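Local coordinates for Sts-2 protein (Mus musculus, PDB 3D4I) that shows acid-dependent phosphatase activity through its 2H-phosphatase domain and, as a whole protein, interferes with CBL-mediated down-regulation of receptor tyrosine kinases, at the interface of chains A and B. Residues are numbered along the deposited sequence; one frame, centred on the assembly and turned at random. Chains: chain A/B, Sts-2 protein.

Contact 1: the interface of chains A and B. Residues chain A 19, 24-25, 46, 263; chain B 259-261.
The imidazole of B:His260 takes CB of A:Asn263 on one face, a CH-pi contact offset toward the rim, with CB 3.7 Å from the centroid of the B:His260 ring. In chain A, CG1 of A:Val24 sits over the centre of the A:Phe25 ring, while CB of A:Asn46 lies in plane at that ring's edge. The CE1 and CZ end of the phenyl ring meets CB of B:Thr259. CG1 of A:Val24 touches B:Thr259 CG2 at 3.8 Å, and its other methyl turns toward the backbone of B:His260 and B:Gly261. Each chain contributes an extended backbone here: A:Asn263 and B:His260 form an antiparallel beta bridge, part of the two-fold interface of the assembly, consistent with the protein's homodimers or homooligomers. A:Asn263 N donates to B:His260 O at 2.8 Å, nearly straight at the hydrogen but from above the carbonyl plane. In return B:His260 N reaches A:Asn263 O at 3.1 Å, in the carbonyl plane and on a lone pair. A water links the same two carbonyl oxygens. A:Glu19 immediately follows the Arg-His-Gly signature of the histidine phosphatases. Its chain is extended (chi1 -177°, chi2 -173°), which carries the carboxylate across to the partner backbone, where the syn lone pair of OE2 accepts from B:Gly261 N at 2.9 Å. The second oxygen, OE1, is held by the A:Asn46 amide, whose ND2 donates at 3.0 Å, so both carboxylate oxygens are bonded and rotation of the group is restricted. That amide also packs against CB of B:His260, its plane 59° from the imidazole plane; its ND2 lies close to B:Thr259 O, but the N-H points elsewhere. The imidazole is fixed within its own chain: ND1 of B:His260 donates to the carbonyl O of B:Gly261 at 3.0 Å, with the oxygen in the ring plane.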
loop_
_atom_site.group_PDB
_atom_site.type_symbol
_atom_site.label_atom_id
_atom_site.label_comp_id
_atom_site.label_asym_id
_atom_site.label_seq_id
_atom_site.Cartn_x
_atom_site.Cartn_y
_atom_site.Cartn_z
ATOM N N GLU A 19 -8.452 -1.449 -3.064
ATOM C CA GLU A 19 -8.203 -1.659 -4.489
ATOM C C GLU A 19 -8.493 -3.127 -4.859
ATOM O O GLU A 19 -8.046 -4.049 -4.179
ATOM C CB GLU A 19 -6.752 -1.303 -4.813
ATOM C CG GLU A 19 -6.432 -1.418 -6.312
ATOM C CD GLU A 19 -4.951 -1.213 -6.564
ATOM O OE1 GLU A 19 -4.196 -2.154 -6.290
ATOM O OE2 GLU A 19 -4.564 -0.149 -7.093
ATOM N N VAL A 24 -6.635 -2.897 -11.568
ATOM C CA VAL A 24 -5.275 -2.724 -12.047
ATOM C C VAL A 24 -5.001 -3.586 -13.294
ATOM O O VAL A 24 -4.427 -3.117 -14.271
ATOM C CB VAL A 24 -4.232 -3.040 -10.925
ATOM C CG1 VAL A 24 -2.777 -2.973 -11.465
ATOM C CG2 VAL A 24 -4.335 -2.012 -9.840
ATOM N N PHE A 25 -5.373 -4.853 -13.222
ATOM C CA PHE A 25 -4.935 -5.814 -14.219
ATOM C C PHE A 25 -5.953 -6.019 -15.329
ATOM O O PHE A 25 -5.661 -6.676 -16.343
ATOM C CB PHE A 25 -4.508 -7.114 -13.545
ATOM C CG PHE A 25 -3.296 -6.924 -12.655
ATOM C CD1 PHE A 25 -2.035 -6.741 -13.226
ATOM C CD2 PHE A 25 -3.437 -6.819 -11.282
ATOM C CE1 PHE A 25 -0.912 -6.525 -12.445
ATOM C CE2 PHE A 25 -2.308 -6.604 -10.464
ATOM C CZ PHE A 25 -1.038 -6.444 -11.065
ATOM N N ASN A 46 1.291 -7.515 -6.987
ATOM C CA ASN A 46 0.020 -6.923 -6.533
ATOM C C ASN A 46 -1.153 -7.895 -6.592
ATOM O O ASN A 46 -2.239 -7.559 -6.117
ATOM C CB ASN A 46 -0.300 -5.641 -7.303
ATOM C CG ASN A 46 -1.242 -4.705 -6.552
ATOM O OD1 ASN A 46 -1.165 -4.565 -5.342
ATOM N ND2 ASN A 46 -2.122 -4.027 -7.301
ATOM N N ASN A 263 2.087 2.638 -9.199
ATOM C CA ASN A 263 3.375 2.042 -9.479
ATOM C C ASN A 263 3.271 1.342 -10.819
ATOM O O ASN A 263 2.440 0.451 -10.990
ATOM C CB ASN A 263 3.778 1.080 -8.376
ATOM C CG ASN A 263 5.194 0.519 -8.565
ATOM O OD1 ASN A 263 5.987 0.529 -7.654
ATOM N ND2 ASN A 263 5.484 0.017 -9.744
ATOM N N THR B 259 2.823 -3.706 -9.776
ATOM C CA THR B 259 1.998 -2.747 -10.495
ATOM C C THR B 259 0.771 -2.456 -9.612
ATOM O O THR B 259 0.041 -3.387 -9.255
ATOM C CB THR B 259 1.482 -3.379 -11.828
ATOM O OG1 THR B 259 2.590 -3.895 -12.595
ATOM C CG2 THR B 259 0.730 -2.346 -12.668
ATOM N N HIS B 260 0.527 -1.192 -9.272
ATOM C CA HIS B 260 -0.703 -0.839 -8.538
ATOM C C HIS B 260 -1.148 0.562 -8.932
ATOM O O HIS B 260 -0.384 1.307 -9.565
ATOM C CB HIS B 260 -0.559 -1.021 -6.996
ATOM C CG HIS B 260 0.433 -0.091 -6.345
ATOM N ND1 HIS B 260 0.182 1.252 -6.150
ATOM C CD2 HIS B 260 1.676 -0.316 -5.851
ATOM C CE1 HIS B 260 1.219 1.804 -5.542
ATOM N NE2 HIS B 260 2.148 0.878 -5.371
ATOM N N GLY B 261 -2.389 0.915 -8.610
ATOM C CA GLY B 261 -2.894 2.202 -9.037
ATOM C C GLY B 261 -2.707 3.226 -7.949
ATOM O O GLY B 261 -2.224 2.919 -6.841
HETATM O O HOH W 1 0.164 1.318 -12.745
#

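Contact 2: the interface of chains A and B. Residues chain A 219, 227, 231; chain B 266, 271.
The C-terminal segment of chain B crosses to the partner domain and lays B:Trp271, the last modelled residue of that chain, against helix 221-229 of chain A and A:Arg219 in the loop before it, with B:Phe266 beside A:Ile231 in the loop after it. A:Leu227, on this helix, meets the indole. Its CD2 methyl lies over the face of the five-membered ring, 3.8 Å from the centroid of that B:Trp271 ring, in a CH-pi contact. The branch carbon follows it in, CG of A:Leu227 standing 3.5 Å from CD1 of B:Trp271. The other methyl, CD1, turns toward the tryptophan's CB at 3.6 Å, so the forked end of the leucine spans ring and stem, and the two side chains meet at about a right angle. B:Trp271 has its CG between the backbone N and the carbonyl carbon (chi1 45°), which places the indole where its five-membered ring meets A:Leu227. On its other flank, CD1 of A:Leu227 covers the centre of one face of the A:Arg219 guanidinium, 3.6 Å above that plane. The leucine thus fills the angle between a charged plane and an aromatic one, which are turned 74° apart. Cut back to an alanine, position A:Leu227 would probably leave a gap against the indole and the A:Arg219 guanidinium without its apolar cover, freeing both groups to shift. A:Arg219 extends from CG to NE to bring its head group to the chain end. B:Trp271 O lies in plane at the guanidinium edge, 3.1 Å from A:Arg219 NH2, but the N-H is not aimed at it, so the approach does not count as a hydrogen bond. A:Ile231 and B:Phe266 run side by side, pointing the same way, with CG1 and CE1 at 4.2 Å, a loose contact. The site packs the C-terminal segment of one chain against the neighbouring domain and probably helps to stabilise the dimer.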
loop_
_atom_site.group_PDB
_atom_site.type_symbol
_atom_site.label_atom_id
_atom_site.label_comp_id
_atom_site.label_asym_id
_atom_site.label_seq_id
_atom_site.Cartn_x
_atom_site.Cartn_y
_atom_site.Cartn_z
ATOM N N ARG A 219 -30.733 11.094 -4.628
ATOM C CA ARG A 219 -30.214 11.965 -5.676
ATOM C C ARG A 219 -30.756 11.452 -6.992
ATOM O O ARG A 219 -31.042 10.266 -7.111
ATOM C CB ARG A 219 -28.687 11.887 -5.735
ATOM C CG ARG A 219 -27.983 12.496 -4.581
ATOM C CD ARG A 219 -26.497 12.497 -4.810
ATOM N NE ARG A 219 -25.795 12.946 -3.611
ATOM C CZ ARG A 219 -25.440 14.203 -3.371
ATOM N NH1 ARG A 219 -25.729 15.162 -4.238
ATOM N NH2 ARG A 219 -24.797 14.499 -2.252
ATOM N N LEU A 227 -21.285 11.223 -8.871
ATOM C CA LEU A 227 -20.765 11.370 -7.518
ATOM C C LEU A 227 -19.941 10.171 -7.087
ATOM O O LEU A 227 -18.870 10.328 -6.502
ATOM C CB LEU A 227 -21.938 11.547 -6.535
ATOM C CG LEU A 227 -21.864 12.444 -5.298
ATOM C CD1 LEU A 227 -22.529 13.779 -5.594
ATOM C CD2 LEU A 227 -22.590 11.769 -4.125
ATOM N N ILE A 231 -15.179 8.324 -5.672
ATOM C CA ILE A 231 -14.783 7.860 -4.355
ATOM C C ILE A 231 -13.554 6.912 -4.438
ATOM O O ILE A 231 -13.580 5.952 -5.163
ATOM C CB ILE A 231 -16.007 7.182 -3.679
ATOM C CG1 ILE A 231 -17.195 8.160 -3.687
ATOM C CG2 ILE A 231 -15.668 6.711 -2.271
ATOM C CD1 ILE A 231 -18.463 7.591 -3.115
ATOM N N PHE B 266 -9.553 12.921 -1.435
ATOM C CA PHE B 266 -11.003 12.828 -1.364
ATOM C C PHE B 266 -11.522 13.725 -0.246
ATOM O O PHE B 266 -11.123 13.574 0.900
ATOM C CB PHE B 266 -11.383 11.371 -1.119
ATOM C CG PHE B 266 -12.857 11.139 -0.947
ATOM C CD1 PHE B 266 -13.762 11.490 -1.953
ATOM C CD2 PHE B 266 -13.342 10.545 0.218
ATOM C CE1 PHE B 266 -15.122 11.266 -1.794
ATOM C CE2 PHE B 266 -14.714 10.315 0.388
ATOM C CZ PHE B 266 -15.599 10.670 -0.613
ATOM N N TRP B 271 -19.800 16.582 -1.469
ATOM C CA TRP B 271 -21.234 16.277 -1.597
ATOM C C TRP B 271 -21.882 16.242 -0.206
ATOM O O TRP B 271 -23.001 15.744 -0.022
ATOM C CB TRP B 271 -21.498 14.973 -2.362
ATOM C CG TRP B 271 -20.636 13.821 -1.962
ATOM C CD1 TRP B 271 -19.629 13.258 -2.698
ATOM C CD2 TRP B 271 -20.698 13.079 -0.736
ATOM N NE1 TRP B 271 -19.065 12.213 -2.009
ATOM C CE2 TRP B 271 -19.700 12.083 -0.802
ATOM C CE3 TRP B 271 -21.501 13.160 0.411
ATOM C CZ2 TRP B 271 -19.479 11.180 0.233
ATOM C CZ3 TRP B 271 -21.283 12.263 1.435
ATOM C CH2 TRP B 271 -20.275 11.287 1.340
#

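The C-alpha centres of contact 1 and contact 2 lie about 23 Å apart, and no residue belongs to both. They are joined through chain B: its residues 259-261 serve contact 1, and the same C-terminal stretch continues to residues 266 and 271 in contact 2. From chain A, contact 1 uses helix 21-25 and also A:Asn263 of that chain's own tail, and contact 2 uses helix 221-229. Contact 1 supplies polar backbone pairing, contact 2 mostly apolar burial. Because the interface is two-fold symmetric, each has a twin with the chains exchanged, a reciprocal embrace consistent with a protein that forms homodimers or homooligomers.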